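Local coordinates for ankyrin repeat and SOCS BOX protein 11 (Homo sapiens, PDB 4UUC), which serves as the substrate-recognition component of a cullin-5-RING E3 ubiquitin ligase, through which targets such as BIK, DIRAS2 and RPN1 are ubiquitinated and degraded, at residues K54-E58 with V88-F92; G81-N87 with E116-I120; E131-T137 with H163-L167; A174-V180 with S212-L217. All coordinates share one frame; numbering follows the deposited sequence.

The four contacts follow one another along the ankyrin repeat domain, which stacks helical repeats side by side. Contacts 1 and 2 are neighbours, their centres 13 Å apart: both use helix 83-91, which packs on helix 50-58 through one part of its surface and on helix 115-123 through another, and L90 CD1 lies 3.6 Å from I120 CG2 where the two meet. Contact 3 joins loops instead of helices; its nearest atoms are about 9 Å from those of contact 2 and about 8 Å from those of contact 4. Contact 4 lies toward the C-terminal end, its centre 42 Å from that of contact 1. All four are structural contacts within the repeat domain.

Contact 1: K54-E58 with V88-F92; sequences KALLE and VLLEF
L57 lies over one face of the F92 ring, and this pairing is the centre of the contact. L57 CB sits 3.8 Å from the centroid of the F92 ring, only 10° off the ring normal, which makes it a CH-pi contact over the face. The same leucine reaches further round the aromatic: its CD1 branch approaches F92 CD1 at 3.8 Å, so CB and one methyl both bear on the ring. F92 is the first residue to leave helical geometry after helix 83-91; its CG is anti to its carbonyl carbon (chi1 -83°), and the ring extends across to helix 50-58.

L57 CD1 also meets L89 CD2 and V88 CG2, each at 4.1 Å. One turn earlier, K54 lays its aliphatic root against V88: K54 CB and V88 CG2 are 4.0 Å apart, the two side chains crossing at a slant. With CG anti to the backbone N (chi1 -173°) and the chain extended beyond it, K54 carries its amine past the apolar patch. There a water accepts from K54 NZ and donates to E91 OE1, bridging opposite charges whose atoms K54 NZ and E91 OE1 stand 5.6 Å apart, too far for a direct bond.

Deeper in, L57 also packs on L41 of helix 40-46, and L89 on A77 of helix 73-80. An apolar interior with a water-bridged charged rim thus joins the second helices of ankyrin repeats 2 and 3, the lateral helix packing of an ankyrin solenoid.

Contact 2: G81-N87 with E116-I120; sequences GSAACVN and ECMEI
The sulfur of C117 is pressed against the backbone that leads into helix 83-91, and here the packing is close. C117 SG lies 3.7 Å from G81 C and 3.8 Å from A83 N, so it meets main chain on the approach to the helix; from the helix itself V86 CG2 comes to 3.8 Å of C117 SG. The sulfur is anti to its own carbonyl carbon (chi1 -68°), a setting that directs it along the side of helix 115-123 to this turn. V86 divides its methyls: CG2 serves the cysteine, while CG1 meets I120 CG2 at 3.8 Å, the valine and isoleucine side chains slanting past each other. V86 also touches L74 and A77 of helix 73-80, which places this half of the contact in the interior.

The two segments belong to ankyrin repeats 3 and 4, and the axes of helices 83-87 and 116-120 approach to 9.5 Å, 20° from parallel, as expected for equivalent helices stacked in successive repeats. S82 is the N-cap of helix 83-91: its OG accepts from C85 N with an N-H...O angle of 159°, fixing the start of the helix beside C117.

Toward solvent the contact changes character. E116 is exposed, and its extended chain brings the carboxylate carbon CD to 3.6 Å of A83 CB, a methyl that I120 CD1 also touches. N87 meets I120 at about a right angle; the amide oxygen OD1 lies against both methyls of I120, CG2 being 3.4 Å from it, without a hydrogen bond between them.

Contact 3: E131-T137 with H163-L167; sequences EVPQLGT and HGQWL
Two loops that lead into successive helical pairs of the ankyrin stack, 131-137 and 163-167, are joined here chiefly by one carboxylate, one threonine and one glutamine. E131, extended with CG anti to the backbone N (chi1 -178°), divides its oxygens: OE1 accepts from H163 NE2 at 2.8 Å, and OE2 accepts from W166 N at 2.8 Å along a fairly straight line (165°). OE1 is met on the anti side and OE2 on the syn side, both about 30° out of the carboxylate plane; OE1 itself lies in the H163 ring plane. A water also donates to E131 OE2 and Q165 OE1 and accepts from Q134 N, and Q165 CG packs 3.8 Å from Q134 C. Were E131 an alanine, H163 NE2 and W166 N would probably lose their acceptor, and the ring would be freer to turn.

T137 CG2 lies over one face of the H163 ring, offset toward its rim and 3.5 Å from its centroid, while OG1 of T137 donates to H163 O at 2.7 Å. L135 and G136 face V132 in a classic beta bulge. T137 OG1 also caps Y140 N, the threonine N-cap that opens the first helix of an ankyrin repeat, beside neighbouring loops bonded side by side.

Contact 4: A174-V180 with S212-L217; sequences AARQSNV and SVEQAL
S212, at the start of helix 212-220, meets V180 at the start of helix 180-188: V180 CG2 lies 3.7 Å from S212 CB and 3.6 Å from S212 O, a methyl resting on the first turn.

V213 follows and enters the bend between helix 170-175 and helix 180-188. Its two methyls go to different parts of that bend. With CG1 anti to the backbone N (chi1 164°), this branch faces A175 O at 3.8 Å, while CG2 approaches Q177 O at 3.5 Å and S178 C at 3.6 Å. The valine therefore packs largely against main chain, including carbonyl groups. A glycine in its place would probably open a gap beside the 175-178 turn and deprive this backbone of its apolar cover.

One turn on, A216 presents CB to V180 CG1 at 4.1 Å, so the two branches of V180 span successive turns of helix 212-220. A216 also touches I183 and H184 of helix 180-188.

L217 closes the series on the other flank, its CD1 meeting A175 CB at 4.0 Å; L204 of helix 203-206 packs against the same leucine. In the turn, N179 OD1 bonds V182 N as N-cap, and S178 N bonds Q146 OE1 of the preceding repeat. Helix 212-220 thus packs apolar side chains against the helical pair 170-175 and 180-188 and the turn between them, consistent with a further ankyrin-like layer at the C-terminal end.

Contact 1: K54-E58 with V88-F92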
# COMPACT_ATOMS: atom_id res chain seq x y z
N LYS A 54 13.58 -5.07 -15.06
CA LYS A 54 15.03 -5.00 -14.90
C LYS A 54 15.73 -4.72 -16.23
O LYS A 54 16.69 -3.95 -16.27
CB LYS A 54 15.59 -6.29 -14.30
CG LYS A 54 17.08 -6.19 -13.96
CD LYS A 54 17.60 -7.44 -13.28
CE LYS A 54 19.05 -7.26 -12.86
NZ LYS A 54 19.60 -8.48 -12.20
N ALA A 55 15.24 -5.33 -17.30
CA ALA A 55 15.80 -5.11 -18.63
C ALA A 55 15.65 -3.65 -19.03
O ALA A 55 16.55 -3.06 -19.64
CB ALA A 55 15.13 -6.02 -19.65
N LEU A 56 14.51 -3.06 -18.69
CA LEU A 56 14.27 -1.65 -18.99
C LEU A 56 15.20 -0.77 -18.14
O LEU A 56 15.78 0.20 -18.65
CB LEU A 56 12.81 -1.29 -18.73
CG LEU A 56 11.80 -1.87 -19.73
CD1 LEU A 56 10.39 -1.82 -19.18
CD2 LEU A 56 11.87 -1.14 -21.06
N LEU A 57 15.35 -1.11 -16.86
CA LEU A 57 16.22 -0.36 -15.96
C LEU A 57 17.68 -0.44 -16.39
O LEU A 57 18.41 0.54 -16.30
CB LEU A 57 16.06 -0.88 -14.52
CG LEU A 57 14.74 -0.48 -13.86
CD1 LEU A 57 14.48 -1.32 -12.62
CD2 LEU A 57 14.74 1.01 -13.52
N GLU A 58 18.09 -1.62 -16.86
CA GLU A 58 19.45 -1.83 -17.34
C GLU A 58 19.76 -0.96 -18.55
O GLU A 58 20.91 -0.63 -18.82
CB GLU A 58 19.67 -3.31 -17.69
CG GLU A 58 19.88 -4.21 -16.48
CD GLU A 58 19.91 -5.69 -16.84
OE1 GLU A 58 19.45 -6.06 -17.94
OE2 GLU A 58 20.40 -6.48 -16.01
N VAL A 88 13.81 -4.86 -7.15
CA VAL A 88 14.67 -4.40 -8.24
C VAL A 88 14.59 -2.88 -8.41
O VAL A 88 15.60 -2.23 -8.67
CB VAL A 88 14.34 -5.11 -9.59
CG1 VAL A 88 12.97 -4.73 -10.11
CG2 VAL A 88 15.40 -4.79 -10.63
N LEU A 89 13.40 -2.32 -8.23
CA LEU A 89 13.23 -0.87 -8.29
C LEU A 89 14.05 -0.18 -7.20
O LEU A 89 14.73 0.82 -7.45
CB LEU A 89 11.76 -0.49 -8.14
CG LEU A 89 10.85 -0.82 -9.32
CD1 LEU A 89 9.39 -0.62 -8.92
CD2 LEU A 89 11.19 0.06 -10.53
N LEU A 90 13.98 -0.71 -5.98
CA LEU A 90 14.74 -0.15 -4.87
C LEU A 90 16.25 -0.30 -5.11
O LEU A 90 17.03 0.58 -4.74
CB LEU A 90 14.34 -0.83 -3.56
CG LEU A 90 12.92 -0.49 -3.08
CD1 LEU A 90 12.49 -1.42 -1.96
CD2 LEU A 90 12.83 0.96 -2.62
N GLU A 91 16.64 -1.40 -5.74
CA GLU A 91 18.05 -1.62 -6.08
C GLU A 91 18.54 -0.55 -7.04
O GLU A 91 19.69 -0.10 -6.95
CB GLU A 91 18.25 -3.01 -6.69
CG GLU A 91 18.16 -4.15 -5.69
CD GLU A 91 18.05 -5.51 -6.37
OE1 GLU A 91 18.31 -5.60 -7.59
OE2 GLU A 91 17.69 -6.49 -5.68
N PHE A 92 17.67 -0.13 -7.96
CA PHE A 92 18.03 0.87 -8.96
C PHE A 92 17.72 2.30 -8.50
O PHE A 92 17.70 3.23 -9.31
CB PHE A 92 17.31 0.57 -10.28
CG PHE A 92 18.02 -0.46 -11.12
CD1 PHE A 92 17.85 -1.81 -10.88
CD2 PHE A 92 18.86 -0.06 -12.15
CE1 PHE A 92 18.51 -2.75 -11.65
CE2 PHE A 92 19.52 -0.99 -12.92
CZ PHE A 92 19.34 -2.34 -12.67
O HOH W 1 18.07 -7.96 -9.66

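Contact 2: G81-N87 with E116-I120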
# COMPACT_ATOMS: atom_id res chain seq x y z
N GLY A 81 1.66 -6.29 -6.54
CA GLY A 81 2.03 -7.14 -5.43
C GLY A 81 3.27 -7.98 -5.71
O GLY A 81 3.51 -8.98 -5.02
N SER A 82 4.05 -7.59 -6.71
CA SER A 82 5.31 -8.28 -7.01
C SER A 82 6.46 -7.77 -6.14
O SER A 82 7.03 -6.71 -6.40
CB SER A 82 5.68 -8.11 -8.48
OG SER A 82 6.94 -8.70 -8.73
N ALA A 83 6.81 -8.54 -5.12
CA ALA A 83 7.92 -8.20 -4.24
C ALA A 83 9.22 -8.12 -5.03
O ALA A 83 10.08 -7.29 -4.74
CB ALA A 83 8.04 -9.22 -3.12
N ALA A 84 9.36 -8.98 -6.03
CA ALA A 84 10.55 -8.98 -6.87
C ALA A 84 10.70 -7.64 -7.59
O ALA A 84 11.80 -7.09 -7.66
CB ALA A 84 10.49 -10.12 -7.88
N CYS A 85 9.59 -7.11 -8.10
CA CYS A 85 9.60 -5.80 -8.75
C CYS A 85 9.98 -4.70 -7.76
O CYS A 85 10.79 -3.83 -8.07
CB CYS A 85 8.23 -5.48 -9.36
SG CYS A 85 7.97 -6.17 -11.02
N VAL A 86 9.38 -4.74 -6.57
CA VAL A 86 9.68 -3.76 -5.54
C VAL A 86 11.18 -3.77 -5.25
O VAL A 86 11.82 -2.72 -5.19
CB VAL A 86 8.88 -4.03 -4.24
CG1 VAL A 86 9.35 -3.13 -3.11
CG2 VAL A 86 7.39 -3.85 -4.50
N ASN A 87 11.75 -4.96 -5.09
CA ASN A 87 13.18 -5.08 -4.79
C ASN A 87 14.06 -4.50 -5.89
O ASN A 87 14.98 -3.73 -5.60
CB ASN A 87 13.55 -6.55 -4.56
CG ASN A 87 13.14 -7.04 -3.18
OD1 ASN A 87 13.03 -6.27 -2.24
ND2 ASN A 87 12.91 -8.35 -3.07
N GLU A 116 4.19 -8.72 1.99
CA GLU A 116 5.63 -8.76 1.75
C GLU A 116 6.13 -7.43 1.18
O GLU A 116 7.17 -6.92 1.60
CB GLU A 116 6.02 -9.90 0.80
CG GLU A 116 7.53 -9.99 0.56
CD GLU A 116 7.97 -11.26 -0.15
OE1 GLU A 116 7.10 -12.04 -0.60
OE2 GLU A 116 9.20 -11.47 -0.25
N CYS A 117 5.39 -6.87 0.23
CA CYS A 117 5.73 -5.55 -0.32
C CYS A 117 5.76 -4.50 0.79
O CYS A 117 6.66 -3.65 0.83
CB CYS A 117 4.74 -5.16 -1.42
SG CYS A 117 4.87 -6.17 -2.92
N MET A 118 4.79 -4.56 1.69
CA MET A 118 4.74 -3.66 2.85
C MET A 118 6.02 -3.78 3.68
O MET A 118 6.64 -2.78 4.02
CB MET A 118 3.51 -3.97 3.71
CG MET A 118 3.29 -3.05 4.90
SD MET A 118 2.10 -3.72 6.09
CE MET A 118 3.05 -5.05 6.82
N GLU A 119 6.40 -5.01 4.00
CA GLU A 119 7.56 -5.25 4.86
C GLU A 119 8.85 -4.76 4.21
O GLU A 119 9.71 -4.20 4.89
CB GLU A 119 7.67 -6.73 5.20
CG GLU A 119 6.57 -7.21 6.12
CD GLU A 119 6.79 -8.63 6.61
OE1 GLU A 119 7.93 -8.95 7.01
OE2 GLU A 119 5.82 -9.42 6.60
N ILE A 120 8.99 -4.97 2.91
CA ILE A 120 10.16 -4.49 2.19
C ILE A 120 10.27 -2.97 2.28
O ILE A 120 11.35 -2.43 2.52
CB ILE A 120 10.13 -4.92 0.70
CG1 ILE A 120 10.26 -6.44 0.60
CG2 ILE A 120 11.27 -4.25 -0.08
CD1 ILE A 120 9.98 -6.99 -0.79

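Contact 3: E131-T137 with H163-L167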
# COMPACT_ATOMS: atom_id res chain seq x y z
N GLU A 131 1.00 9.07 7.85
CA GLU A 131 -0.40 9.40 7.60
C GLU A 131 -0.56 10.22 6.34
O GLU A 131 -0.26 11.42 6.33
CB GLU A 131 -1.03 10.15 8.78
CG GLU A 131 -2.52 10.45 8.54
CD GLU A 131 -3.21 11.15 9.71
OE1 GLU A 131 -2.58 11.31 10.77
OE2 GLU A 131 -4.38 11.54 9.54
N VAL A 132 -1.03 9.59 5.27
CA VAL A 132 -1.39 10.31 4.06
C VAL A 132 -2.73 10.99 4.30
O VAL A 132 -3.68 10.35 4.75
CB VAL A 132 -1.48 9.37 2.84
CG1 VAL A 132 -2.10 10.08 1.64
CG2 VAL A 132 -0.10 8.85 2.48
N PRO A 133 -2.82 12.31 4.04
CA PRO A 133 -4.08 13.01 4.30
C PRO A 133 -5.29 12.32 3.67
O PRO A 133 -5.25 11.95 2.50
CB PRO A 133 -3.85 14.39 3.67
CG PRO A 133 -2.37 14.59 3.78
CD PRO A 133 -1.77 13.23 3.56
N GLN A 134 -6.31 12.11 4.49
CA GLN A 134 -7.58 11.50 4.08
C GLN A 134 -7.51 9.99 3.80
O GLN A 134 -8.55 9.34 3.70
CB GLN A 134 -8.15 12.23 2.86
CG GLN A 134 -8.27 13.74 3.07
CD GLN A 134 -9.07 14.08 4.32
OE1 GLN A 134 -10.17 13.57 4.52
NE2 GLN A 134 -8.50 14.92 5.17
N LEU A 135 -6.31 9.43 3.71
CA LEU A 135 -6.13 7.98 3.57
C LEU A 135 -5.84 7.33 4.92
O LEU A 135 -6.29 6.22 5.20
CB LEU A 135 -4.99 7.65 2.61
CG LEU A 135 -5.32 7.30 1.16
CD1 LEU A 135 -4.03 6.96 0.42
CD2 LEU A 135 -6.32 6.16 1.05
N GLY A 136 -5.06 8.02 5.73
CA GLY A 136 -4.68 7.52 7.03
C GLY A 136 -3.31 6.86 7.03
O GLY A 136 -2.56 6.95 6.05
N THR A 137 -2.99 6.22 8.14
CA THR A 137 -1.75 5.48 8.30
C THR A 137 -1.86 4.10 7.65
O THR A 137 -2.97 3.66 7.32
CB THR A 137 -1.43 5.28 9.78
OG1 THR A 137 -2.53 4.59 10.39
CG2 THR A 137 -1.21 6.62 10.49
N HIS A 163 -3.16 5.77 15.91
CA HIS A 163 -2.91 6.71 14.82
C HIS A 163 -3.59 6.23 13.54
O HIS A 163 -3.20 5.22 12.96
CB HIS A 163 -1.41 6.87 14.61
CG HIS A 163 -1.04 8.03 13.74
ND1 HIS A 163 0.27 8.46 13.59
CD2 HIS A 163 -1.79 8.86 12.99
CE1 HIS A 163 0.30 9.50 12.77
NE2 HIS A 163 -0.94 9.77 12.39
N GLY A 164 -4.61 6.97 13.09
CA GLY A 164 -5.39 6.57 11.94
C GLY A 164 -5.54 7.65 10.88
O GLY A 164 -4.57 8.02 10.22
N GLN A 165 -6.77 8.12 10.71
CA GLN A 165 -7.09 9.21 9.78
C GLN A 165 -7.65 10.37 10.60
O GLN A 165 -8.84 10.42 10.89
CB GLN A 165 -8.09 8.75 8.71
CG GLN A 165 -8.21 9.68 7.52
CD GLN A 165 -9.00 10.94 7.83
OE1 GLN A 165 -8.43 12.02 7.95
NE2 GLN A 165 -10.31 10.80 7.95
N TRP A 166 -6.75 11.28 10.97
CA TRP A 166 -7.00 12.33 11.96
C TRP A 166 -7.67 11.73 13.20
O TRP A 166 -7.01 11.01 13.95
CB TRP A 166 -7.82 13.49 11.37
CG TRP A 166 -7.83 14.69 12.29
CD1 TRP A 166 -6.75 15.24 12.92
CD2 TRP A 166 -8.97 15.46 12.71
NE1 TRP A 166 -7.14 16.31 13.70
CE2 TRP A 166 -8.50 16.46 13.58
CE3 TRP A 166 -10.34 15.40 12.42
CZ2 TRP A 166 -9.35 17.39 14.18
CZ3 TRP A 166 -11.18 16.33 13.01
CH2 TRP A 166 -10.68 17.31 13.88
N LEU A 167 -8.95 12.00 13.44
CA LEU A 167 -9.60 11.53 14.67
C LEU A 167 -10.21 10.12 14.54
O LEU A 167 -10.66 9.54 15.54
CB LEU A 167 -10.70 12.50 15.11
CG LEU A 167 -10.25 13.82 15.75
CD1 LEU A 167 -11.48 14.60 16.18
CD2 LEU A 167 -9.30 13.62 16.92
O HOH W 2 -6.02 12.53 7.36

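Contact 4: A174-V180 with S212-L217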
# COMPACT_ATOMS: atom_id res chain seq x y z
N ALA A 174 -11.97 -0.39 11.92
CA ALA A 174 -12.24 -1.81 12.10
C ALA A 174 -13.69 -2.06 12.52
O ALA A 174 -14.30 -3.06 12.13
CB ALA A 174 -11.28 -2.41 13.12
N ALA A 175 -14.24 -1.14 13.31
CA ALA A 175 -15.61 -1.26 13.81
C ALA A 175 -16.64 -1.20 12.69
O ALA A 175 -17.73 -1.76 12.81
CB ALA A 175 -15.89 -0.17 14.84
N ARG A 176 -16.30 -0.52 11.60
CA ARG A 176 -17.20 -0.41 10.45
C ARG A 176 -17.14 -1.64 9.55
O ARG A 176 -17.99 -1.79 8.66
CB ARG A 176 -16.86 0.83 9.62
CG ARG A 176 -17.09 2.14 10.33
CD ARG A 176 -17.03 3.28 9.32
NE ARG A 176 -16.97 4.59 9.97
CZ ARG A 176 -15.85 5.17 10.39
NH1 ARG A 176 -14.68 4.57 10.23
NH2 ARG A 176 -15.90 6.37 10.96
N GLN A 177 -16.14 -2.49 9.75
CA GLN A 177 -15.97 -3.69 8.94
C GLN A 177 -16.53 -4.92 9.68
O GLN A 177 -17.31 -4.78 10.62
CB GLN A 177 -14.50 -3.91 8.58
CG GLN A 177 -13.76 -2.67 8.10
CD GLN A 177 -14.51 -1.89 7.05
OE1 GLN A 177 -15.17 -2.46 6.18
NE2 GLN A 177 -14.41 -0.57 7.12
N SER A 178 -16.10 -6.10 9.25
CA SER A 178 -16.68 -7.35 9.73
C SER A 178 -15.64 -8.35 10.26
O SER A 178 -15.93 -9.54 10.36
CB SER A 178 -17.49 -8.01 8.60
OG SER A 178 -18.52 -7.16 8.15
N ASN A 179 -14.46 -7.85 10.61
CA ASN A 179 -13.37 -8.73 11.06
C ASN A 179 -13.10 -8.63 12.56
O ASN A 179 -12.58 -7.62 13.05
CB ASN A 179 -12.08 -8.42 10.31
CG ASN A 179 -11.06 -9.53 10.45
OD1 ASN A 179 -10.42 -9.67 11.49
ND2 ASN A 179 -10.90 -10.33 9.40
N VAL A 180 -13.45 -9.70 13.27
CA VAL A 180 -13.29 -9.78 14.71
C VAL A 180 -11.82 -9.89 15.12
O VAL A 180 -11.41 -9.31 16.13
CB VAL A 180 -14.08 -10.99 15.27
CG1 VAL A 180 -13.69 -11.32 16.72
CG2 VAL A 180 -15.58 -10.72 15.19
N SER A 212 -20.95 -9.64 15.15
CA SER A 212 -19.82 -10.25 15.85
C SER A 212 -18.79 -9.20 16.23
O SER A 212 -18.16 -9.30 17.28
CB SER A 212 -19.18 -11.34 14.99
OG SER A 212 -20.09 -12.39 14.75
N VAL A 213 -18.61 -8.20 15.37
CA VAL A 213 -17.69 -7.11 15.67
C VAL A 213 -18.19 -6.32 16.89
O VAL A 213 -17.41 -6.01 17.79
CB VAL A 213 -17.52 -6.17 14.46
CG1 VAL A 213 -16.89 -4.84 14.87
CG2 VAL A 213 -16.66 -6.87 13.41
N GLU A 214 -19.48 -6.03 16.93
CA GLU A 214 -20.06 -5.36 18.09
C GLU A 214 -19.86 -6.19 19.35
O GLU A 214 -19.53 -5.65 20.41
CB GLU A 214 -21.55 -5.09 17.90
CG GLU A 214 -22.16 -4.31 19.06
CD GLU A 214 -23.66 -4.19 18.99
OE1 GLU A 214 -24.35 -5.23 19.10
OE2 GLU A 214 -24.16 -3.05 18.83
N GLN A 215 -20.07 -7.50 19.24
CA GLN A 215 -19.89 -8.41 20.37
C GLN A 215 -18.47 -8.32 20.90
O GLN A 215 -18.25 -8.27 22.11
CB GLN A 215 -20.22 -9.85 19.97
CG GLN A 215 -20.17 -10.84 21.13
CD GLN A 215 -20.11 -12.29 20.68
OE1 GLN A 215 -20.16 -12.58 19.48
NE2 GLN A 215 -19.98 -13.20 21.63
N ALA A 216 -17.50 -8.31 19.98
CA ALA A 216 -16.09 -8.26 20.35
C ALA A 216 -15.80 -6.98 21.14
O ALA A 216 -15.12 -7.02 22.17
CB ALA A 216 -15.21 -8.33 19.11
N LEU A 217 -16.31 -5.86 20.66
CA LEU A 217 -16.09 -4.58 21.32
C LEU A 217 -16.74 -4.56 22.70
O LEU A 217 -16.16 -4.02 23.66
CB LEU A 217 -16.64 -3.45 20.45
CG LEU A 217 -15.80 -3.17 19.20
CD1 LEU A 217 -16.56 -2.30 18.20
CD2 LEU A 217 -14.49 -2.49 19.58